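Local structure of proteasome accessory factor B/C (PafBC) (Paenarthrobacter aurescens, 6SJ9) at residues P325-E333 against R607-A618; A289-P297 against P629-G637. The protein is a transcriptional regulator of the bacterial DNA damage response, probably binding DNA through its winged helix-turn-helix domains. All coordinates share one frame; numbering follows the deposited sequence.

Contact 1 of 2, residues P325-E333 against R607-A618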
loop_
_atom_site.group_PDB
_atom_site.type_symbol
_atom_site.label_atom_id
_atom_site.label_comp_id
_atom_site.label_asym_id
_atom_site.label_seq_id
_atom_site.Cartn_x
_atom_site.Cartn_y
_atom_site.Cartn_z
ATOM N N PRO A 325 -32.150 7.981 -7.396
ATOM C CA PRO A 325 -32.647 6.899 -8.248
ATOM C C PRO A 325 -31.503 6.214 -8.990
ATOM O O PRO A 325 -30.437 6.787 -9.224
ATOM C CB PRO A 325 -33.605 7.614 -9.203
ATOM C CG PRO A 325 -33.063 9.046 -9.265
ATOM C CD PRO A 325 -32.479 9.323 -7.912
ATOM N N LEU A 326 -31.790 4.989 -9.439
ATOM C CA LEU A 326 -30.784 4.117 -10.029
ATOM C C LEU A 326 -30.569 4.522 -11.479
ATOM O O LEU A 326 -31.544 4.639 -12.228
ATOM C CB LEU A 326 -31.229 2.652 -9.978
ATOM C CG LEU A 326 -31.515 1.985 -8.631
ATOM C CD1 LEU A 326 -32.119 0.602 -8.833
ATOM C CD2 LEU A 326 -30.290 1.910 -7.762
ATOM N N PRO A 327 -29.330 4.727 -11.913
ATOM C CA PRO A 327 -29.065 4.927 -13.334
ATOM C C PRO A 327 -29.259 3.620 -14.080
ATOM O O PRO A 327 -29.345 2.546 -13.454
ATOM C CB PRO A 327 -27.592 5.376 -13.349
ATOM C CG PRO A 327 -27.010 4.615 -12.245
ATOM C CD PRO A 327 -28.072 4.608 -11.154
ATOM N N PRO A 328 -29.370 3.658 -15.410
ATOM C CA PRO A 328 -29.475 2.399 -16.155
ATOM C C PRO A 328 -28.116 1.724 -16.209
ATOM O O PRO A 328 -27.079 2.364 -16.410
ATOM C CB PRO A 328 -29.945 2.836 -17.550
ATOM C CG PRO A 328 -30.007 4.358 -17.531
ATOM C CD PRO A 328 -29.272 4.823 -16.309
ATOM N N LEU A 329 -28.143 0.405 -16.060
ATOM C CA LEU A 329 -26.929 -0.392 -16.038
ATOM C C LEU A 329 -26.470 -0.719 -17.454
ATOM O O LEU A 329 -26.384 -1.878 -17.852
ATOM C CB LEU A 329 -27.243 -1.667 -15.283
ATOM C CG LEU A 329 -27.287 -1.392 -13.802
ATOM C CD1 LEU A 329 -27.982 -2.531 -13.091
ATOM C CD2 LEU A 329 -25.872 -1.210 -13.357
ATOM N N GLU A 330 -26.108 0.318 -18.197
ATOM C CA GLU A 330 -25.722 0.171 -19.598
ATOM C C GLU A 330 -24.215 0.335 -19.718
ATOM O O GLU A 330 -23.692 1.430 -19.498
ATOM C CB GLU A 330 -26.464 1.159 -20.504
ATOM C CG GLU A 330 -27.918 0.776 -20.815
ATOM C CD GLU A 330 -28.735 1.928 -21.397
ATOM O OE1 GLU A 330 -29.402 2.648 -20.621
ATOM O OE2 GLU A 330 -28.707 2.122 -22.633
ATOM N N PHE A 331 -23.519 -0.747 -20.060
ATOM C CA PHE A 331 -22.080 -0.568 -20.237
ATOM C C PHE A 331 -21.757 -0.514 -21.727
ATOM O O PHE A 331 -22.388 -1.232 -22.513
ATOM C CB PHE A 331 -21.294 -1.709 -19.579
ATOM C CG PHE A 331 -21.297 -1.666 -18.068
ATOM C CD1 PHE A 331 -20.385 -0.879 -17.379
ATOM C CD2 PHE A 331 -22.202 -2.422 -17.336
ATOM C CE1 PHE A 331 -20.378 -0.833 -16.001
ATOM C CE2 PHE A 331 -22.199 -2.377 -15.959
ATOM C CZ PHE A 331 -21.283 -1.582 -15.290
ATOM N N PRO A 332 -20.820 0.319 -22.194
ATOM C CA PRO A 332 -20.456 0.293 -23.618
ATOM C C PRO A 332 -19.719 -0.991 -23.967
ATOM O O PRO A 332 -19.328 -1.776 -23.101
ATOM C CB PRO A 332 -19.539 1.515 -23.784
ATOM C CG PRO A 332 -19.769 2.354 -22.575
ATOM C CD PRO A 332 -20.100 1.383 -21.477
ATOM N N GLU A 333 -19.496 -1.186 -25.268
ATOM C CA GLU A 333 -18.768 -2.359 -25.753
ATOM C C GLU A 333 -17.315 -2.399 -25.296
ATOM O O GLU A 333 -16.591 -3.350 -25.606
ATOM C CB GLU A 333 -18.830 -2.432 -27.280
ATOM C CG GLU A 333 -20.235 -2.637 -27.810
ATOM C CD GLU A 333 -20.774 -4.017 -27.478
ATOM O OE1 GLU A 333 -20.088 -5.018 -27.773
ATOM O OE2 GLU A 333 -21.874 -4.100 -26.895
ATOM N N ARG A 607 -15.216 -3.177 -15.936
ATOM C CA ARG A 607 -15.916 -2.394 -16.947
ATOM C C ARG A 607 -16.342 -1.075 -16.330
ATOM O O ARG A 607 -16.678 -1.014 -15.146
ATOM C CB ARG A 607 -17.179 -3.083 -17.474
ATOM C CG ARG A 607 -16.963 -4.394 -18.219
ATOM C CD ARG A 607 -18.262 -4.805 -18.977
ATOM N NE ARG A 607 -19.389 -5.035 -18.073
ATOM C CZ ARG A 607 -20.616 -5.363 -18.462
ATOM N NH1 ARG A 607 -20.903 -5.496 -19.746
ATOM N NH2 ARG A 607 -21.559 -5.548 -17.561
ATOM N N THR A 608 -16.416 -0.042 -17.158
ATOM C CA THR A 608 -16.889 1.267 -16.726
ATOM C C THR A 608 -17.873 1.807 -17.764
ATOM O O THR A 608 -17.854 1.394 -18.922
ATOM C CB THR A 608 -15.713 2.280 -16.530
ATOM O OG1 THR A 608 -14.991 2.434 -17.757
ATOM C CG2 THR A 608 -14.714 1.813 -15.410
ATOM N N ALA A 609 -18.776 2.682 -17.325
ATOM C CA ALA A 609 -19.644 3.382 -18.263
ATOM C C ALA A 609 -19.701 4.838 -17.831
ATOM O O ALA A 609 -20.105 5.130 -16.706
ATOM C CB ALA A 609 -21.057 2.791 -18.277
ATOM N N PRO A 610 -19.353 5.782 -18.688
ATOM C CA PRO A 610 -19.442 7.184 -18.287
ATOM C C PRO A 610 -20.887 7.615 -18.111
ATOM O O PRO A 610 -21.803 7.123 -18.780
ATOM C CB PRO A 610 -18.759 7.923 -19.441
ATOM C CG PRO A 610 -19.035 7.048 -20.618
ATOM C CD PRO A 610 -18.919 5.636 -20.082
ATOM N N LEU A 611 -21.083 8.505 -17.144
ATOM C CA LEU A 611 -22.360 9.090 -16.784
ATOM C C LEU A 611 -22.336 10.591 -17.055
ATOM O O LEU A 611 -21.260 11.180 -17.208
ATOM C CB LEU A 611 -22.674 8.805 -15.312
ATOM C CG LEU A 611 -22.901 7.315 -15.064
ATOM C CD1 LEU A 611 -23.117 7.042 -13.588
ATOM C CD2 LEU A 611 -24.049 6.796 -15.875
ATOM N N PRO A 612 -23.510 11.237 -17.149
ATOM C CA PRO A 612 -23.555 12.596 -17.724
ATOM C C PRO A 612 -22.649 13.621 -17.063
ATOM O O PRO A 612 -22.000 14.403 -17.774
ATOM C CB PRO A 612 -25.029 12.985 -17.558
ATOM C CG PRO A 612 -25.748 11.699 -17.593
ATOM C CD PRO A 612 -24.869 10.724 -16.881
ATOM N N ASP A 613 -22.584 13.649 -15.730
ATOM C CA ASP A 613 -21.886 14.709 -15.015
ATOM C C ASP A 613 -20.473 14.319 -14.613
ATOM O O ASP A 613 -19.968 14.815 -13.607
ATOM C CB ASP A 613 -22.686 15.114 -13.784
ATOM C CG ASP A 613 -23.825 16.056 -14.124
ATOM O OD1 ASP A 613 -24.977 15.576 -14.163
ATOM O OD2 ASP A 613 -23.581 17.258 -14.379
ATOM N N GLY A 614 -19.821 13.447 -15.373
ATOM C CA GLY A 614 -18.468 13.036 -15.064
ATOM C C GLY A 614 -18.360 11.889 -14.084
ATOM O O GLY A 614 -17.231 11.460 -13.776
ATOM N N GLY A 615 -19.491 11.364 -13.599
ATOM C CA GLY A 615 -19.504 10.155 -12.799
ATOM C C GLY A 615 -19.333 8.935 -13.674
ATOM O O GLY A 615 -19.107 9.034 -14.879
ATOM N N LEU A 616 -19.466 7.757 -13.065
ATOM C CA LEU A 616 -19.403 6.561 -13.894
ATOM C C LEU A 616 -19.978 5.358 -13.167
ATOM O O LEU A 616 -20.000 5.314 -11.937
ATOM C CB LEU A 616 -17.984 6.216 -14.338
ATOM C CG LEU A 616 -16.899 6.041 -13.285
ATOM C CD1 LEU A 616 -15.833 5.142 -13.799
ATOM C CD2 LEU A 616 -16.298 7.364 -13.016
ATOM N N LEU A 617 -20.484 4.413 -13.956
ATOM C CA LEU A 617 -20.722 3.064 -13.493
ATOM C C LEU A 617 -19.433 2.280 -13.525
ATOM O O LEU A 617 -18.629 2.415 -14.450
ATOM C CB LEU A 617 -21.740 2.332 -14.365
ATOM C CG LEU A 617 -23.119 2.936 -14.595
ATOM C CD1 LEU A 617 -23.946 1.987 -15.481
ATOM C CD2 LEU A 617 -23.841 3.245 -13.288
ATOM N N ALA A 618 -19.259 1.413 -12.546
ATOM C CA ALA A 618 -18.029 0.635 -12.481
ATOM C C ALA A 618 -18.308 -0.727 -11.883
ATOM O O ALA A 618 -18.822 -0.830 -10.766
ATOM C CB ALA A 618 -16.965 1.370 -11.679
#
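The irregular chain of 325-333 runs over the hairpin of strands 607-610 and 616-618, coming nearest where the CA atoms of Phe331 and Ala609 stand 5.0 Å apart; no hydrogen bond joins them. Phe331 makes the largest single contribution. Its CB points toward the hairpin, and with CG anti to the carbonyl carbon (chi1 -72°) one ring face is set against Arg607. The guanidinium stacks there, centres 4.2 Å apart and planes inclined by 26°. Over the opposite face lies Leu617 CD1; Leu617 CB is nearer, 3.8 Å from Phe331 CE1, and Thr608 C sits at the ring edge, in plane. Leu617 CD2 packs 3.6 Å from Pro327 CG and its CD1 touches Pro328 O, while Pro332 CD rests 3.6 Å from Ala609 CB. A serine in place of Phe331 would probably open a gap over Leu617 and leave the Arg607 guanidinium without its stacking surface. Arg607 NH2 also forms a salt bridge with Glu619, which probably helps hold the guanidinium flat against the ring. Cys589 of strand 586-592 touches Leu329 and Phe331, and Leu642 of strand 639-643 packs on Leu617: the segment crosses one side of the four-stranded antiparallel sheet.

Contact 2 of 2, residues A289-P297 against P629-G637; sequences AEELASYGP and PMFVSQHGG
Ser294 and Gln634 bring two helices together, their CA atoms 3.8 Å apart; the axes of 289-294 and 629-634 approach to 7.8 Å and run roughly antiparallel, at 145°. The close approach is made through CB atoms and backbone, with the small Ala293 and Ser294 on the 289-294 side: Ser294 CB meets Gln634 CB at 3.4 Å, and Ala293 CB lies against the backbone O of Ser633. Two hydrogen bonds cross the interface. Ser633 OG donates to Ala293 O over 2.6 Å, tilted from the carbonyl plane, and Gly296 N reaches the same oxygen from the other face, so this carbonyl oxygen is gripped by two donors. Ser633 OG has a second partner in Trp654 NE1. Gln634, extended with CG anti to its backbone N (chi1 174°), carries its amide to Glu290, where NE2 gives a nearly straight bond to OE2 of 2.9 Å. OE2 lies in the amide plane of Gln634, but the donor meets it on the anti side, tilted 23° from the carboxylate plane. NE2 is also hydrogen-bonded to Arg142 O, while the backbone O of Gln634 accepts from Arg314 NE. Ser294 OG turns back to its own helix and donates to Glu291 O. Met630, a selenomethionine in this model, makes a bent CA-H...O contact, Met630 CA to Ser294 O 3.5 Å, and its CB is nearer to that oxygen. On the far side of helix 289-294, Tyr295 OH donates to Glu291 OE2, and Glu291 OE1 forms a salt bridge with Lys262. The contact joins the two WCX domains, which have ferredoxin-like folds, with hydrogen bonds set among close CB and CG contacts; the burial of Ser633 OG, Ala293 O, Ser294 OG and Gln634 NE2 is probably paid for by the bonds each of them makes.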
loop_
_atom_site.group_PDB
_atom_site.type_symbol
_atom_site.label_atom_id
_atom_site.label_comp_id
_atom_site.label_asym_id
_atom_site.label_seq_id
_atom_site.Cartn_x
_atom_site.Cartn_y
_atom_site.Cartn_z
ATOM N N ALA A 289 -11.970 11.954 10.023
ATOM C CA ALA A 289 -13.380 11.650 9.773
ATOM C C ALA A 289 -13.539 10.588 8.694
ATOM O O ALA A 289 -14.423 9.722 8.791
ATOM C CB ALA A 289 -14.157 12.909 9.372
ATOM N N GLU A 290 -12.716 10.650 7.647
ATOM C CA GLU A 290 -12.768 9.606 6.635
ATOM C C GLU A 290 -12.437 8.262 7.254
ATOM O O GLU A 290 -13.112 7.278 6.989
ATOM C CB GLU A 290 -11.829 9.925 5.470
ATOM C CG GLU A 290 -11.894 8.837 4.382
ATOM C CD GLU A 290 -11.074 9.176 3.136
ATOM O OE1 GLU A 290 -10.606 10.312 3.046
ATOM O OE2 GLU A 290 -10.890 8.299 2.253
ATOM N N GLU A 291 -11.424 8.207 8.117
ATOM C CA GLU A 291 -11.108 6.949 8.772
ATOM C C GLU A 291 -12.285 6.474 9.624
ATOM O O GLU A 291 -12.700 5.308 9.542
ATOM C CB GLU A 291 -9.842 7.093 9.635
ATOM C CG GLU A 291 -9.535 5.800 10.384
ATOM C CD GLU A 291 -8.439 5.951 11.418
ATOM O OE1 GLU A 291 -7.838 7.037 11.484
ATOM O OE2 GLU A 291 -8.213 5.004 12.207
ATOM N N LEU A 292 -12.850 7.367 10.431
ATOM C CA LEU A 292 -13.911 6.953 11.353
ATOM C C LEU A 292 -15.200 6.584 10.631
ATOM O O LEU A 292 -15.828 5.591 10.974
ATOM C CB LEU A 292 -14.153 8.042 12.393
ATOM C CG LEU A 292 -12.971 8.374 13.314
ATOM C CD1 LEU A 292 -13.365 9.472 14.281
ATOM C CD2 LEU A 292 -12.504 7.143 14.118
ATOM N N ALA A 293 -15.530 7.275 9.543
ATOM C CA ALA A 293 -16.699 6.904 8.741
ATOM C C ALA A 293 -16.572 5.491 8.196
ATOM O O ALA A 293 -17.588 4.791 8.040
ATOM C CB ALA A 293 -16.836 7.849 7.541
ATOM N N SER A 294 -15.332 5.080 7.869
ATOM C CA SER A 294 -15.074 3.726 7.393
ATOM C C SER A 294 -15.432 2.699 8.464
ATOM O O SER A 294 -15.717 1.537 8.143
ATOM C CB SER A 294 -13.614 3.601 6.902
ATOM O OG SER A 294 -12.766 3.105 7.923
ATOM N N TYR A 295 -15.418 3.098 9.718
ATOM C CA TYR A 295 -15.725 2.175 10.801
ATOM C C TYR A 295 -17.232 2.108 11.120
ATOM O O TYR A 295 -17.649 1.254 11.917
ATOM C CB TYR A 295 -14.950 2.562 12.065
ATOM C CG TYR A 295 -13.440 2.536 11.949
ATOM C CD1 TYR A 295 -12.789 1.631 11.122
ATOM C CD2 TYR A 295 -12.667 3.461 12.649
ATOM C CE1 TYR A 295 -11.387 1.627 11.017
ATOM C CE2 TYR A 295 -11.278 3.469 12.566
ATOM C CZ TYR A 295 -10.640 2.559 11.747
ATOM O OH TYR A 295 -9.255 2.615 11.665
ATOM N N GLY A 296 -18.055 2.963 10.504
ATOM C CA GLY A 296 -19.500 2.921 10.673
ATOM C C GLY A 296 -20.043 2.928 12.101
ATOM O O GLY A 296 -19.788 3.843 12.897
ATOM N N PRO A 297 -20.881 1.935 12.428
ATOM C CA PRO A 297 -21.462 1.891 13.778
ATOM C C PRO A 297 -20.477 1.473 14.859
ATOM O O PRO A 297 -20.806 1.607 16.028
ATOM C CB PRO A 297 -22.588 0.865 13.639
ATOM C CG PRO A 297 -22.037 -0.086 12.614
ATOM C CD PRO A 297 -21.278 0.763 11.622
ATOM N N PRO A 629 -19.286 -2.557 2.983
ATOM C CA PRO A 629 -19.934 -1.437 3.709
ATOM C C PRO A 629 -18.952 -0.387 4.245
ATOM O O PRO A 629 -19.235 0.820 4.194
ATOM C CB PRO A 629 -20.687 -2.155 4.841
ATOM C CG PRO A 629 -20.941 -3.536 4.292
ATOM C CD PRO A 629 -19.689 -3.867 3.527
HETATM N N MSE A 630 -17.832 -0.815 4.800
HETATM C CA MSE A 630 -16.729 0.090 5.163
HETATM C C MSE A 630 -16.248 0.944 3.989
HETATM O O MSE A 630 -16.146 2.150 4.117
HETATM C CB MSE A 630 -15.547 -0.696 5.697
HETATM C CG MSE A 630 -15.874 -1.577 6.881
HETATM SE SE MSE A 630 -14.213 -2.339 7.601
HETATM C CE MSE A 630 -13.482 -3.075 5.921
ATOM N N PHE A 631 -15.980 0.302 2.850
ATOM C CA PHE A 631 -15.652 1.031 1.627
ATOM C C PHE A 631 -16.684 2.123 1.333
ATOM O O PHE A 631 -16.334 3.302 1.186
ATOM C CB PHE A 631 -15.565 0.033 0.475
ATOM C CG PHE A 631 -15.269 0.654 -0.877
ATOM C CD1 PHE A 631 -13.997 1.114 -1.182
ATOM C CD2 PHE A 631 -16.270 0.776 -1.844
ATOM C CE1 PHE A 631 -13.718 1.678 -2.424
ATOM C CE2 PHE A 631 -15.997 1.354 -3.072
ATOM C CZ PHE A 631 -14.714 1.798 -3.364
ATOM N N VAL A 632 -17.989 1.775 1.355
ATOM C CA VAL A 632 -18.996 2.755 0.946
ATOM C C VAL A 632 -19.106 3.864 1.992
ATOM O O VAL A 632 -19.246 5.053 1.656
ATOM C CB VAL A 632 -20.368 2.082 0.701
ATOM C CG1 VAL A 632 -21.442 3.125 0.439
ATOM C CG2 VAL A 632 -20.315 1.059 -0.432
ATOM N N SER A 633 -19.104 3.504 3.277
ATOM C CA SER A 633 -19.242 4.569 4.266
ATOM C C SER A 633 -17.974 5.408 4.333
ATOM O O SER A 633 -18.051 6.628 4.464
ATOM C CB SER A 633 -19.603 4.008 5.654
ATOM O OG SER A 633 -18.559 3.221 6.218
ATOM N N GLN A 634 -16.799 4.792 4.159
ATOM C CA GLN A 634 -15.571 5.585 4.136
ATOM C C GLN A 634 -15.681 6.726 3.142
ATOM O O GLN A 634 -15.437 7.891 3.474
ATOM C CB GLN A 634 -14.366 4.716 3.765
ATOM C CG GLN A 634 -13.150 5.569 3.604
ATOM C CD GLN A 634 -11.905 4.783 3.323
ATOM O OE1 GLN A 634 -11.847 3.588 3.563
ATOM N NE2 GLN A 634 -10.898 5.458 2.789
ATOM N N HIS A 635 -16.130 6.425 1.943
ATOM C CA HIS A 635 -16.071 7.406 0.870
ATOM C C HIS A 635 -17.270 8.340 0.834
ATOM O O HIS A 635 -17.358 9.176 -0.069
ATOM C CB HIS A 635 -15.876 6.668 -0.452
ATOM C CG HIS A 635 -14.499 6.125 -0.563
ATOM N ND1 HIS A 635 -14.215 4.786 -0.410
ATOM C CD2 HIS A 635 -13.308 6.758 -0.680
ATOM C CE1 HIS A 635 -12.904 4.611 -0.482
ATOM N NE2 HIS A 635 -12.330 5.792 -0.646
ATOM N N GLY A 636 -18.182 8.221 1.790
ATOM C CA GLY A 636 -19.067 9.322 2.153
ATOM C C GLY A 636 -19.810 10.011 1.025
ATOM O O GLY A 636 -19.805 11.239 0.951
ATOM N N GLY A 637 -20.492 9.245 0.176
ATOM C CA GLY A 637 -21.281 9.810 -0.899
ATOM C C GLY A 637 -20.667 9.726 -2.287
ATOM O O GLY A 637 -21.376 9.936 -3.265
#

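The chain after helix 305-323 and helix 285-294 both meet the second WCX domain. In contact 1 that chain covers the sheet; in contact 2 helix 285-294 pairs with helix 627-634. Strand 616-622 and that helix follow each other in the chain, so the two sites share one strand-helix unit. Their centres are about 23 Å apart and their nearest atoms about 8 Å, without touching. Along the chain, contact 1 is nested within the loop that contact 2 closes. Their chemistry differs: aromatic, proline and guanidinium packing in contact 1, hydrogen bonds in contact 2. Neither includes a residue of the potassium site.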